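Side-chain contact in beta-mannosidase (Trichoderma harzianum, PDB 4CVU), which probably hydrolyses terminal beta-linked mannose from the non-reducing ends of oligosaccharides, as a fungal glycoside hydrolase family 2 beta-mannosidase: residues 593-598 with 684-689. Residues are numbered along the deposited sequence; the frame is centred on the assembly and turned at random.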
loop_
_atom_site.group_PDB
_atom_site.type_symbol
_atom_site.label_atom_id
_atom_site.label_comp_id
_atom_site.label_asym_id
_atom_site.label_seq_id
_atom_site.Cartn_x
_atom_site.Cartn_y
_atom_site.Cartn_z
ATOM N N ASN A 593 19.143 5.235 32.545
ATOM C CA ASN A 593 18.276 6.173 31.836
ATOM C C ASN A 593 18.022 5.831 30.377
ATOM O O ASN A 593 17.135 6.436 29.742
ATOM C CB ASN A 593 18.821 7.602 31.973
ATOM C CG ASN A 593 19.950 7.910 31.024
ATOM O OD1 ASN A 593 20.825 7.102 30.812
ATOM N ND2 ASN A 593 19.959 9.128 30.480
ATOM N N GLU A 594 18.819 4.882 29.870
ATOM C CA GLU A 594 18.805 4.406 28.464
ATOM C C GLU A 594 19.339 2.998 28.327
ATOM O O GLU A 594 20.462 2.690 28.768
ATOM C CB GLU A 594 19.722 5.250 27.566
ATOM C CG GLU A 594 19.312 6.656 27.298
ATOM C CD GLU A 594 20.042 7.305 26.122
ATOM O OE1 GLU A 594 20.392 6.598 25.161
ATOM O OE2 GLU A 594 20.189 8.574 26.093
ATOM N N PHE A 595 18.573 2.153 27.650
ATOM C CA PHE A 595 19.061 0.816 27.259
ATOM C C PHE A 595 18.121 0.159 26.277
ATOM O O PHE A 595 16.894 0.349 26.347
ATOM C CB PHE A 595 19.287 -0.090 28.474
ATOM C CG PHE A 595 18.073 -0.251 29.352
ATOM C CD1 PHE A 595 17.755 0.712 30.325
ATOM C CD2 PHE A 595 17.260 -1.373 29.234
ATOM C CE1 PHE A 595 16.639 0.550 31.141
ATOM C CE2 PHE A 595 16.137 -1.533 30.043
ATOM C CZ PHE A 595 15.842 -0.584 31.006
ATOM N N GLY A 596 18.689 -0.583 25.327
ATOM C CA GLY A 596 17.843 -1.298 24.339
ATOM C C GLY A 596 18.520 -2.031 23.202
ATOM O O GLY A 596 19.758 -2.146 23.149
ATOM N N PHE A 597 17.669 -2.610 22.350
ATOM C CA PHE A 597 18.013 -3.407 21.167
ATOM C C PHE A 597 16.803 -3.164 20.234
ATOM O O PHE A 597 15.717 -3.050 20.767
ATOM C CB PHE A 597 18.043 -4.860 21.535
ATOM C CG PHE A 597 18.873 -5.720 20.618
ATOM C CD1 PHE A 597 18.347 -6.299 19.516
ATOM C CD2 PHE A 597 20.234 -5.932 20.905
ATOM C CE1 PHE A 597 19.115 -7.080 18.673
ATOM C CE2 PHE A 597 20.995 -6.710 20.103
ATOM C CZ PHE A 597 20.467 -7.298 18.986
ATOM N N ILE A 598 16.939 -3.068 18.899
ATOM C CA ILE A 598 15.760 -2.838 17.992
ATOM C C ILE A 598 14.907 -4.051 17.694
ATOM O O ILE A 598 15.408 -5.195 17.824
ATOM C CB ILE A 598 16.174 -2.168 16.680
ATOM C CG1 ILE A 598 17.030 -3.127 15.840
ATOM C CG2 ILE A 598 16.935 -0.878 16.951
ATOM C CD1 ILE A 598 17.197 -2.733 14.384
ATOM N N LYS A 684 13.744 -7.389 29.990
ATOM C CA LYS A 684 13.413 -8.057 31.261
ATOM C C LYS A 684 14.676 -8.379 32.019
ATOM O O LYS A 684 14.797 -8.100 33.218
ATOM C CB LYS A 684 12.657 -9.338 30.979
ATOM C CG LYS A 684 12.290 -10.157 32.181
ATOM C CD LYS A 684 11.979 -11.601 31.768
ATOM C CE LYS A 684 11.623 -12.479 32.916
ATOM N NZ LYS A 684 11.334 -13.876 32.458
ATOM N N SER A 685 15.601 -8.992 31.301
ATOM C CA SER A 685 16.887 -9.341 31.888
ATOM C C SER A 685 17.643 -8.112 32.462
ATOM O O SER A 685 18.316 -8.197 33.539
ATOM C CB SER A 685 17.749 -10.070 30.870
ATOM O OG SER A 685 18.980 -10.493 31.463
ATOM N N GLU A 686 17.563 -6.972 31.770
ATOM C CA GLU A 686 18.193 -5.782 32.278
ATOM C C GLU A 686 17.385 -5.160 33.395
ATOM O O GLU A 686 17.935 -4.801 34.413
ATOM C CB GLU A 686 18.492 -4.763 31.170
ATOM C CG GLU A 686 19.610 -5.207 30.253
ATOM C CD GLU A 686 20.073 -4.146 29.293
ATOM O OE1 GLU A 686 20.279 -3.003 29.678
ATOM O OE2 GLU A 686 20.283 -4.474 28.127
ATOM N N ILE A 687 16.070 -5.010 33.216
ATOM C CA ILE A 687 15.288 -4.357 34.237
ATOM C C ILE A 687 15.360 -5.037 35.616
ATOM O O ILE A 687 15.420 -4.360 36.635
ATOM C CB ILE A 687 13.802 -4.270 33.851
ATOM C CG1 ILE A 687 13.643 -3.302 32.672
ATOM C CG2 ILE A 687 13.044 -3.784 35.084
ATOM C CD1 ILE A 687 12.259 -3.284 32.027
ATOM N N GLN A 688 15.268 -6.364 35.649
ATOM C CA GLN A 688 15.316 -7.082 36.919
ATOM C C GLN A 688 16.704 -6.915 37.569
ATOM O O GLN A 688 16.824 -6.855 38.775
ATOM C CB GLN A 688 14.981 -8.557 36.734
ATOM C CG GLN A 688 15.984 -9.381 35.934
ATOM C CD GLN A 688 15.582 -10.846 35.809
ATOM O OE1 GLN A 688 14.404 -11.190 35.635
ATOM N NE2 GLN A 688 16.579 -11.731 35.910
ATOM N N PHE A 689 17.740 -6.820 36.755
ATOM C CA PHE A 689 19.110 -6.575 37.272
ATOM C C PHE A 689 19.275 -5.143 37.839
ATOM O O PHE A 689 19.849 -4.942 38.905
ATOM C CB PHE A 689 20.126 -6.846 36.159
ATOM C CG PHE A 689 21.497 -6.335 36.445
ATOM C CD1 PHE A 689 22.421 -7.118 37.088
ATOM C CD2 PHE A 689 21.856 -5.057 36.055
ATOM C CE1 PHE A 689 23.671 -6.649 37.348
ATOM C CE2 PHE A 689 23.115 -4.561 36.334
ATOM C CZ PHE A 689 24.022 -5.362 36.976
#
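Strand 592-595 probably belongs to the (beta/alpha)8 barrel expected of a family 2 glycoside hydrolase, and here Phe595 meets Glu686 and Ile687 of helix 664-692. Neighbouring side chains on the strand leave on different sides: Glu594 forms a salt bridge with Arg420 of strand 418-421, whereas Phe595 turns to the helix. With CG between its own backbone N and carbonyl carbon (chi1 56°), the ring reaches past Glu686 to Ile687. A phenylalanine suits this place because its rigid ring is long enough to bring an apolar edge to the helix: CZ lies 3.9 Å from Ile687 CG1, which sits near the ring plane. The two side chains cross at about a right angle, and the branched Ile687 also touches Ser703 and helix 729-736.

Glu686 runs in the opposite direction alongside Phe595. Its chain, extended beyond CG (chi2 -171°), carries OE1 to 3.3 Å from Phe595 CB and 3.5 Å from Phe595 CG, an oblique approach with carboxylate and ring planes 38° apart. OE1 is hydrogen-bonded to Tyr690 OH, one helical turn on. Tyr690 in turn meets Phe595 edge-to-face, tying acid and ring to one neighbour. Replacing Phe595 by an alanine would probably deprive Ile687 CG1 and the Tyr690 ring of their aromatic partner, leaving a gap between strand and helix. Across these two segments the contact is packing without a hydrogen bond, though Phe597 N is hydrogen-bonded to Tyr683 OH of the same helix; the bond to Tyr690 OH probably helps OE1 to lie in a buried place against the ring.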